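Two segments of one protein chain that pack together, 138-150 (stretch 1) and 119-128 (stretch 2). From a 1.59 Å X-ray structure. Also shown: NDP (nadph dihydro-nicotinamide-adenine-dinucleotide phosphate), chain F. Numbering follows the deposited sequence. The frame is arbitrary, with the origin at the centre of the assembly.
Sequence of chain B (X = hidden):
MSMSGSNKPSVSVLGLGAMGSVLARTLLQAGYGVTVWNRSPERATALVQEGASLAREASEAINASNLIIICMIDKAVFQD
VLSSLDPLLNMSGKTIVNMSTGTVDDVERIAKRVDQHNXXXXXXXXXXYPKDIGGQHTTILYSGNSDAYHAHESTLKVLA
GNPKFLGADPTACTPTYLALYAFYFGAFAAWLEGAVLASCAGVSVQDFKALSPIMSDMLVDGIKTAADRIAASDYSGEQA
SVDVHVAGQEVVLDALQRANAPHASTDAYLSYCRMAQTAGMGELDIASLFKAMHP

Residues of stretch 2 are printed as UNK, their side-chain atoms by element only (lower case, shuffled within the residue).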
ATOM      1  N   THR B 138      11.793 -13.953   1.182  1.00 20.90           N
ATOM      2  CA  THR B 138      12.288 -12.699   1.812  1.00 19.15           C
ATOM      3  C   THR B 138      13.331 -12.049   0.907  1.00 17.63           C
ATOM      4  O   THR B 138      14.163 -12.745   0.328  1.00 18.18           O
ATOM      5  CB  THR B 138      12.818 -12.979   3.212  1.00 17.82           C
ATOM      6  OG1 THR B 138      11.707 -13.439   3.979  1.00 18.57           O
ATOM      7  CG2 THR B 138      13.438 -11.762   3.867  1.00 18.08           C
ATOM      8  N   THR B 139      13.288 -10.726   0.806  1.00 17.03           N
ATOM      9  CA  THR B 139      14.204  -9.967  -0.060  1.00 16.28           C
ATOM     10  C   THR B 139      15.124  -9.090   0.781  1.00 16.49           C
ATOM     11  O   THR B 139      14.643  -8.319   1.661  1.00 16.30           O
ATOM     12  CB  THR B 139      13.451  -9.108  -1.078  1.00 17.41           C
ATOM     13  OG1 THR B 139      12.757  -9.999  -1.952  1.00 17.86           O
ATOM     14  CG2 THR B 139      14.372  -8.207  -1.871  1.00 18.88           C
ATOM     15  N   ILE B 140      16.406  -9.206   0.457  1.00 15.37           N
ATOM     16  CA  ILE B 140      17.418  -8.163   0.749  1.00 15.87           C
ATOM     17  C   ILE B 140      17.915  -7.640  -0.600  1.00 14.90           C
ATOM     18  O   ILE B 140      18.137  -8.437  -1.542  1.00 15.05           O
ATOM     19  CB  ILE B 140      18.540  -8.726   1.643  1.00 15.54           C
ATOM     20  CG1 ILE B 140      17.945  -9.226   2.956  1.00 14.80           C
ATOM     21  CG2 ILE B 140      19.635  -7.683   1.866  1.00 15.70           C
ATOM     22  CD1 ILE B 140      18.924  -9.961   3.869  1.00 15.34           C
ATOM     23  N   LEU B 141      18.018  -6.326  -0.681  1.00 13.75           N
ATOM     24  CA  LEU B 141      18.569  -5.619  -1.848  1.00 15.93           C
ATOM     25  C   LEU B 141      20.078  -5.513  -1.660  1.00 15.79           C
ATOM     26  O   LEU B 141      20.494  -5.233  -0.522  1.00 16.34           O
ATOM     27  CB  LEU B 141      17.953  -4.216  -1.867  1.00 16.39           C
ATOM     28  CG  LEU B 141      16.430  -4.136  -1.975  1.00 17.28           C
ATOM     29  CD1 LEU B 141      16.029  -2.674  -2.122  1.00 18.85           C
ATOM     30  CD2 LEU B 141      15.902  -4.978  -3.139  1.00 17.04           C
ATOM     31  N   TYR B 142      20.842  -5.650  -2.744  1.00 16.48           N
ATOM     32  CA  TYR B 142      22.314  -5.505  -2.716  1.00 17.01           C
ATOM     33  C   TYR B 142      22.773  -4.677  -3.910  1.00 17.60           C
ATOM     34  O   TYR B 142      22.177  -4.814  -5.018  1.00 17.01           O
ATOM     35  CB  TYR B 142      23.006  -6.862  -2.769  1.00 17.13           C
ATOM     36  CG  TYR B 142      22.659  -7.807  -1.651  1.00 16.84           C
ATOM     37  CD1 TYR B 142      23.350  -7.785  -0.451  1.00 17.03           C
ATOM     38  CD2 TYR B 142      21.649  -8.739  -1.800  1.00 16.73           C
ATOM     39  CE1 TYR B 142      23.043  -8.664   0.569  1.00 16.40           C
ATOM     40  CE2 TYR B 142      21.348  -9.649  -0.799  1.00 16.99           C
ATOM     41  CZ  TYR B 142      22.039  -9.600   0.403  1.00 16.68           C
ATOM     42  OH  TYR B 142      21.719 -10.438   1.425  1.00 16.19           O
ATOM     43  N   SER B 143      23.831  -3.908  -3.700  1.00 16.85           N
ATOM     44  CA  SER B 143      24.563  -3.219  -4.784  1.00 16.90           C
ATOM     45  C   SER B 143      26.028  -3.073  -4.396  1.00 18.90           C
ATOM     46  O   SER B 143      26.343  -3.008  -3.198  1.00 19.20           O
ATOM     47  CB  SER B 143      23.936  -1.896  -5.149  1.00 16.85           C
ATOM     48  OG  SER B 143      24.215  -0.905  -4.161  1.00 17.02           O
ATOM     49  N   GLY B 144      26.912  -3.070  -5.395  1.00 18.21           N
ATOM     50  CA  GLY B 144      28.354  -2.893  -5.166  1.00 19.16           C
ATOM     51  C   GLY B 144      29.105  -4.015  -5.847  1.00 19.71           C
ATOM     52  O   GLY B 144      28.636  -4.512  -6.874  1.00 19.05           O
ATOM     53  N   ASN B 145      30.230  -4.388  -5.271  1.00 21.58           N
ATOM     54  CA  ASN B 145      31.213  -5.283  -5.896  1.00 21.72           C
ATOM     55  C   ASN B 145      30.511  -6.574  -6.292  1.00 21.04           C
ATOM     56  O   ASN B 145      30.043  -7.316  -5.418  1.00 19.59           O
ATOM     57  CB  ASN B 145      32.372  -5.499  -4.937  1.00 21.84           C
ATOM     58  CG  ASN B 145      33.502  -6.251  -5.574  1.00 21.53           C
ATOM     59  OD1 ASN B 145      33.278  -7.270  -6.225  1.00 21.42           O
ATOM     60  ND2 ASN B 145      34.702  -5.758  -5.344  1.00 22.88           N
ATOM     61  N   SER B 146      30.418  -6.806  -7.599  1.00 23.56           N
ATOM     62  CA  SER B 146      29.671  -7.953  -8.158  1.00 21.95           C
ATOM     63  C   SER B 146      30.399  -9.259  -7.834  1.00 21.28           C
ATOM     64  O   SER B 146      29.704 -10.242  -7.473  1.00 20.79           O
ATOM     65  CB  SER B 146      29.439  -7.786  -9.633  1.00 22.94           C
ATOM     66  OG  SER B 146      28.841  -8.954 -10.141  1.00 24.89           O
ATOM     67  N   ASP B 147      31.722  -9.290  -7.971  1.00 21.29           N
ATOM     68  CA  ASP B 147      32.530 -10.517  -7.722  1.00 22.65           C
ATOM     69  C   ASP B 147      32.339 -10.926  -6.254  1.00 21.19           C
ATOM     70  O   ASP B 147      32.107 -12.125  -5.970  1.00 20.34           O
ATOM     71  CB  ASP B 147      34.002 -10.306  -8.101  1.00 23.43           C
ATOM     72  CG  ASP B 147      34.245 -10.211  -9.610  1.00 26.94           C
ATOM     73  OD1 ASP B 147      33.312 -10.504 -10.391  1.00 27.86           O
ATOM     74  OD2 ASP B 147      35.362  -9.837 -10.005  1.00 26.93           O
ATOM     75  N   ALA B 148      32.401  -9.940  -5.356  1.00 19.57           N
ATOM     76  CA  ALA B 148      32.295 -10.115  -3.894  1.00 19.05           C
ATOM     77  C   ALA B 148      30.886 -10.601  -3.533  1.00 18.93           C
ATOM     78  O   ALA B 148      30.745 -11.621  -2.837  1.00 19.32           O
ATOM     79  CB  ALA B 148      32.626  -8.809  -3.203  1.00 18.67           C
ATOM     80  N   TYR B 149      29.854  -9.944  -4.050  1.00 19.49           N
ATOM     81  CA  TYR B 149      28.458 -10.381  -3.803  1.00 18.30           C
ATOM     82  C   TYR B 149      28.285 -11.831  -4.260  1.00 19.05           C
ATOM     83  O   TYR B 149      27.821 -12.689  -3.487  1.00 18.47           O
ATOM     84  CB  TYR B 149      27.435  -9.482  -4.491  1.00 18.60           C
ATOM     85  CG  TYR B 149      26.054 -10.058  -4.334  1.00 18.26           C
ATOM     86  CD1 TYR B 149      25.417 -10.010  -3.098  1.00 17.67           C
ATOM     87  CD2 TYR B 149      25.423 -10.717  -5.383  1.00 18.21           C
ATOM     88  CE1 TYR B 149      24.182 -10.614  -2.895  1.00 18.61           C
ATOM     89  CE2 TYR B 149      24.165 -11.273  -5.209  1.00 18.82           C
ATOM     90  CZ  TYR B 149      23.556 -11.246  -3.964  1.00 18.54           C
ATOM     91  OH  TYR B 149      22.325 -11.797  -3.785  1.00 20.81           O
ATOM     92  N   HIS B 150      28.639 -12.116  -5.501  1.00 18.85           N
ATOM     93  CA  HIS B 150      28.417 -13.473  -6.063  1.00 20.43           C
ATOM     94  C   HIS B 150      29.216 -14.505  -5.266  1.00 19.39           C
ATOM     95  O   HIS B 150      28.678 -15.604  -5.025  1.00 22.17           O
ATOM     96  CB  HIS B 150      28.613 -13.477  -7.588  1.00 22.87           C
ATOM     97  CG  HIS B 150      27.534 -12.721  -8.287  1.00 24.69           C
ATOM     98  ND1 HIS B 150      26.275 -13.236  -8.489  1.00 28.30           N
ATOM     99  CD2 HIS B 150      27.498 -11.461  -8.780  1.00 29.28           C
ATOM    100  CE1 HIS B 150      25.524 -12.336  -9.099  1.00 28.63           C
ATOM    101  NE2 HIS B 150      26.246 -11.234  -9.283  1.00 28.91           N
ATOM    102  N   UNK B 119      39.532  -3.739   1.344  1.00 20.40           N
ATOM    103  CA  UNK B 119      38.304  -4.535   1.502  1.00 20.79           C
ATOM    104  C   UNK B 119      37.421  -4.379   0.286  1.00 18.88           C
ATOM    105  O   UNK B 119      37.697  -3.512  -0.563  1.00 21.22           O
ATOM    106  N   UNK B 120      36.418  -5.231   0.190  1.00 20.84           N
ATOM    107  CA  UNK B 120      35.389  -5.241  -0.875  1.00 20.56           C
ATOM    108  C   UNK B 120      34.081  -4.815  -0.217  1.00 19.25           C
ATOM    109  O   UNK B 120      33.830  -5.277   0.912  1.00 20.22           O
ATOM    110  c   UNK B 120      37.439  -6.320  -2.650  1.00 26.30           C
ATOM    111  c   UNK B 120      35.234  -6.658  -1.425  1.00 23.16           C
ATOM    112  c   UNK B 120      36.543  -8.609  -2.234  1.00 27.33           C
ATOM    113  c   UNK B 120      36.196  -7.157  -2.504  1.00 26.73           C
ATOM    114  N   UNK B 121      33.269  -4.001  -0.887  1.00 17.57           N
ATOM    115  CA  UNK B 121      32.082  -3.365  -0.275  1.00 17.20           C
ATOM    116  C   UNK B 121      30.821  -3.665  -1.075  1.00 17.50           C
ATOM    117  O   UNK B 121      30.765  -3.468  -2.328  1.00 17.38           O
ATOM    118  o   UNK B 121      27.966   0.617   2.572  1.00 22.23           O
ATOM    119  c   UNK B 121      32.273  -1.854  -0.169  1.00 18.65           C
ATOM    120  c   UNK B 121      31.153  -1.188   0.577  1.00 17.87           C
ATOM    121  c   UNK B 121      29.894  -0.832   2.614  1.00 20.29           C
ATOM    122  c   UNK B 121      29.007  -0.007   1.938  1.00 20.06           C
ATOM    123  c   UNK B 121      30.236  -0.387  -0.081  1.00 21.21           C
ATOM    124  c   UNK B 121      29.172   0.201   0.585  1.00 21.53           C
ATOM    125  c   UNK B 121      30.945  -1.426   1.925  1.00 20.63           C
ATOM    126  N   UNK B 122      29.796  -4.111  -0.349  1.00 16.62           N
ATOM    127  CA  UNK B 122      28.428  -4.318  -0.869  1.00 15.70           C
ATOM    128  C   UNK B 122      27.488  -3.568   0.072  1.00 15.89           C
ATOM    129  O   UNK B 122      27.551  -3.801   1.279  1.00 15.07           O
ATOM    130  c   UNK B 122      29.148  -6.536  -1.784  1.00 17.55           C
ATOM    131  c   UNK B 122      28.098  -5.818  -0.964  1.00 16.73           C
ATOM    132  c   UNK B 122      26.720  -6.046  -1.541  1.00 17.68           C
ATOM    133  N   UNK B 123      26.656  -2.696  -0.488  1.00 17.01           N
ATOM    134  CA  UNK B 123      25.610  -1.989   0.282  1.00 16.50           C
ATOM    135  C   UNK B 123      24.321  -2.800   0.165  1.00 16.78           C
ATOM    136  O   UNK B 123      24.127  -3.497  -0.854  1.00 16.89           O
ATOM    137  c   UNK B 123      24.851   0.284   0.920  1.00 16.29           C
ATOM    138  o   UNK B 123      23.727   0.797   0.728  1.00 19.06           O
ATOM    139  o   UNK B 123      25.488   0.350   1.973  1.00 16.53           O
ATOM    140  c   UNK B 123      25.477  -0.545  -0.186  1.00 16.98           C
ATOM    141  N   UNK B 124      23.480  -2.803   1.195  1.00 15.85           N
ATOM    142  CA  UNK B 124      22.332  -3.731   1.234  1.00 15.57           C
ATOM    143  C   UNK B 124      21.170  -3.088   1.992  1.00 17.21           C
ATOM    144  O   UNK B 124      21.339  -2.036   2.662  1.00 17.73           O
ATOM    145  c   UNK B 124      22.734  -5.068   1.797  1.00 15.11           C
ATOM    146  N   UNK B 125      19.986  -3.609   1.759  1.00 17.17           N
ATOM    147  CA  UNK B 125      18.763  -3.084   2.381  1.00 16.21           C
ATOM    148  C   UNK B 125      17.829  -4.241   2.646  1.00 15.48           C
ATOM    149  O   UNK B 125      17.537  -4.994   1.693  1.00 16.30           O
ATOM    150  N   UNK B 126      17.437  -4.403   3.908  1.00 16.62           N
ATOM    151  CA  UNK B 126      16.596  -5.543   4.359  1.00 14.80           C
ATOM    152  C   UNK B 126      15.124  -5.171   4.184  1.00 16.25           C
ATOM    153  O   UNK B 126      14.671  -4.161   4.769  1.00 14.59           O
ATOM    154  c   UNK B 126      18.855  -6.354   7.437  1.00 14.56           C
ATOM    155  c   UNK B 126      18.405  -6.260   6.002  1.00 15.42           C
ATOM    156  c   UNK B 126      16.913  -5.966   5.798  1.00 14.66           C
ATOM    157  c   UNK B 126      16.035  -7.148   6.169  1.00 15.42           C
ATOM    158  N   UNK B 127      14.401  -5.959   3.408  1.00 14.95           N
ATOM    159  CA  UNK B 127      13.004  -5.659   3.010  1.00 16.50           C
ATOM    160  C   UNK B 127      12.044  -6.572   3.799  1.00 17.39           C
ATOM    161  O   UNK B 127      11.170  -7.228   3.194  1.00 17.23           O
ATOM    162  c   UNK B 127      14.000  -5.180   0.668  1.00 15.73           C
ATOM    163  s   UNK B 127      14.434  -3.459   1.213  1.00 17.25           S
ATOM    164  c   UNK B 127      12.852  -5.821   1.491  1.00 16.53           C
ATOM    165  c   UNK B 127      12.983  -2.554   0.695  1.00 18.74           C
ATOM    166  N   UNK B 128      12.153  -6.552   5.122  1.00 16.63           N
ATOM    167  CA  UNK B 128      11.327  -7.403   6.019  1.00 17.94           C
ATOM    168  C   UNK B 128      11.569  -7.036   7.478  1.00 17.39           C
ATOM    169  O   UNK B 128      12.509  -6.282   7.782  1.00 17.50           O
ATOM    170  s   UNK B 128      13.216  -9.455   6.430  1.00 18.44           S
ATOM    171  c   UNK B 128      11.601  -8.897   5.819  1.00 18.63           C
TER
HETATM  172  PA  NDP F 301      17.990  -1.574  17.120  1.00 18.66           P
HETATM  173  O1A NDP F 301      17.357  -2.812  17.687  1.00 16.23           O
HETATM  174  O2A NDP F 301      17.736  -0.206  17.709  1.00 17.04           O
HETATM  175  O5B NDP F 301      19.569  -1.836  17.127  1.00 19.14           O
HETATM  176  C5B NDP F 301      20.484  -0.757  16.862  1.00 21.17           C
HETATM  177  C4B NDP F 301      21.867  -1.352  16.861  1.00 20.90           C
HETATM  178  O4B NDP F 301      22.844  -0.309  16.570  1.00 19.63           O
HETATM  179  C3B NDP F 301      22.313  -1.990  18.182  1.00 19.37           C
HETATM  180  O3B NDP F 301      23.209  -3.034  17.877  1.00 21.32           O
HETATM  181  C2B NDP F 301      23.001  -0.811  18.851  1.00 20.08           C
HETATM  182  O2B NDP F 301      23.968  -1.108  19.865  1.00 20.06           O
HETATM  183  C1B NDP F 301      23.758  -0.279  17.642  1.00 19.84           C
HETATM  184  N9A NDP F 301      24.246   1.073  17.826  1.00 19.47           N
HETATM  185  C8A NDP F 301      23.540   2.230  18.025  1.00 19.91           C
HETATM  186  N7A NDP F 301      24.313   3.280  18.163  1.00 19.13           N
HETATM  187  C5A NDP F 301      25.599   2.785  17.998  1.00 19.58           C
HETATM  188  C6A NDP F 301      26.869   3.391  18.029  1.00 21.30           C
HETATM  189  N6A NDP F 301      27.070   4.701  18.208  1.00 21.94           N
HETATM  190  N1A NDP F 301      27.940   2.594  17.837  1.00 22.91           N
HETATM  191  C2A NDP F 301      27.754   1.279  17.651  1.00 24.09           C
HETATM  192  N3A NDP F 301      26.619   0.594  17.622  1.00 22.74           N
HETATM  193  C4A NDP F 301      25.569   1.418  17.804  1.00 20.67           C
HETATM  194  O3  NDP F 301      17.773  -1.437  15.547  1.00 17.32           O
HETATM  195  PN  NDP F 301      17.371  -2.611  14.515  1.00 16.47           P
HETATM  196  O1N NDP F 301      15.890  -2.661  14.542  1.00 16.49           O
HETATM  197  O2N NDP F 301      18.122  -3.869  14.837  1.00 15.87           O
HETATM  198  O5D NDP F 301      17.805  -1.947  13.141  1.00 16.59           O
HETATM  199  C5D NDP F 301      19.161  -1.958  12.646  1.00 16.96           C
HETATM  200  C4D NDP F 301      19.154  -1.434  11.233  1.00 16.65           C
HETATM  201  O4D NDP F 301      18.397  -2.329  10.374  1.00 17.25           O
HETATM  202  C3D NDP F 301      18.543  -0.033  11.042  1.00 15.38           C
HETATM  203  O3D NDP F 301      19.385   0.737  10.194  1.00 14.46           O
HETATM  204  C2D NDP F 301      17.171  -0.340  10.473  1.00 17.01           C
HETATM  205  O2D NDP F 301      16.662   0.755   9.723  1.00 16.43           O
HETATM  206  C1D NDP F 301      17.428  -1.613   9.662  1.00 17.04           C
HETATM  207  N1N NDP F 301      16.229  -2.496   9.522  1.00 18.97           N
HETATM  208  C2N NDP F 301      15.543  -3.000  10.605  1.00 18.78           C
HETATM  209  C3N NDP F 301      14.344  -3.669  10.457  1.00 22.19           C
HETATM  210  C7N NDP F 301      13.571  -4.221  11.607  1.00 23.13           C
HETATM  211  O7N NDP F 301      12.455  -4.684  11.373  1.00 20.57           O
HETATM  212  N7N NDP F 301      14.078  -4.257  12.828  1.00 21.95           N
HETATM  213  C4N NDP F 301      13.828  -3.924   9.095  1.00 21.49           C
HETATM  214  C5N NDP F 301      14.634  -3.382   8.030  1.00 20.70           C
HETATM  215  C6N NDP F 301      15.804  -2.819   8.253  1.00 19.51           C
HETATM  216  P2B NDP F 301      23.392  -1.313  21.363  1.00 19.65           P
HETATM  217  O1X NDP F 301      22.494  -0.101  21.601  1.00 19.85           O
HETATM  218  O2X NDP F 301      22.735  -2.673  21.455  1.00 18.01           O
HETATM  219  O3X NDP F 301      24.699  -1.237  22.123  1.00 19.16           O
HETATM  220  O   HOH W   1      34.428  -3.256  -3.587  1.00 20.32           O
HETATM  221  O   HOH W   2      10.995  -9.334   1.747  1.00 19.90           O

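Position 119 has backbone atoms alone and touches nothing on stretch 1; the absence of a CB makes it Gly-119.

Position 120 carries four carbons, forked at the second. Its CB lies 3.8 Å from Ala-148 CB, and the forking carbon lies 3.5 Å from Asn-145 ND2. A fork one carbon beyond CB identifies Leu-120.

At position 121 one carbon leads to a six-carbon ring bearing an oxygen, which is Tyr-121. Its CA-to-CB bond points away from stretch 1, so the contact is made by its backbone: Asn-145 N donates to Tyr-121 O (3.1 Å, 175°). Water 1 accepts from both Tyr-121 N (3.0 Å) and Asn-145 ND2 (3.1 Å).

Position 122 has three carbons, forked at CB. One arm lies 3.9 Å from Tyr-142 CD1, the other 4.4 Å from Ala-148 CB: this is Val-122, with its CG1 and CG2 respectively in those places.

Position 123 has two carbons, the second carrying two oxygens. The atoms alone fit a carboxylate, and Asp-123 is the residue; its OD1 accepts a weak hydrogen bond from Tyr-121 OH (2.6 Å). Its backbone pairs twice with Ser-143, Asp-123 N to Ser-143 O at 2.7 Å and Ser-143 N to Asp-123 O at 2.9 Å.

Position 124 has a single carbon, CB, 3.6 Å from Tyr-142 CD1 and 4.1 Å from Ile-140 CG2. It is Ala-124.

Position 125 again lacks side-chain atoms, hence Gly-125. Gly-125 N to Leu-141 O and Leu-141 N to Gly-125 O both measure 2.8 Å.

Position 126 has four carbons, forked at CB with one arm two carbons long, the signature of Ile-126. Its CG2 is 4.3 Å from Ile-140 CG1.

Position 127 is an unbranched chain of two carbons, sulfur and carbon: Met-127. Its CG packs 3.7 Å from Leu-141 CG, and its N donates to Thr-139 O (2.9 Å).

Position 128 has one carbon, then sulfur, giving Cys-128, whose SG is 3.5 Å from Thr-138 CG2. Cys-128 O lies 3.0 Å from C4N of the bound NDP.

The contact is an antiparallel strand pair (164°), with paired hydrogen bonds at alternate positions. Ile-140, Tyr-142, Ala-124 and Ile-126 share one sheet face; Leu-141, Ser-143 and Asp-123 share the other. Gly-144 ends its strand opposite Val-122 in a non-hydrogen-bonded pair, where an ideal CB would fall 2.6 Å from Tyr-121 O; its backbone angles (128/-149) would also jam a CB against the carbonyl O of Ser-143, which by itself calls for glycine. Beyond it, Asn-145 caps the helix (Ala-148 N to Asn-145 OD1, 2.9 Å), and Ala-148 and Tyr-149 CB close over Val-122 CG2. Together the stretches bury 756 Å².

Stretch 2, residues 119-128: GLYVDAGIMC
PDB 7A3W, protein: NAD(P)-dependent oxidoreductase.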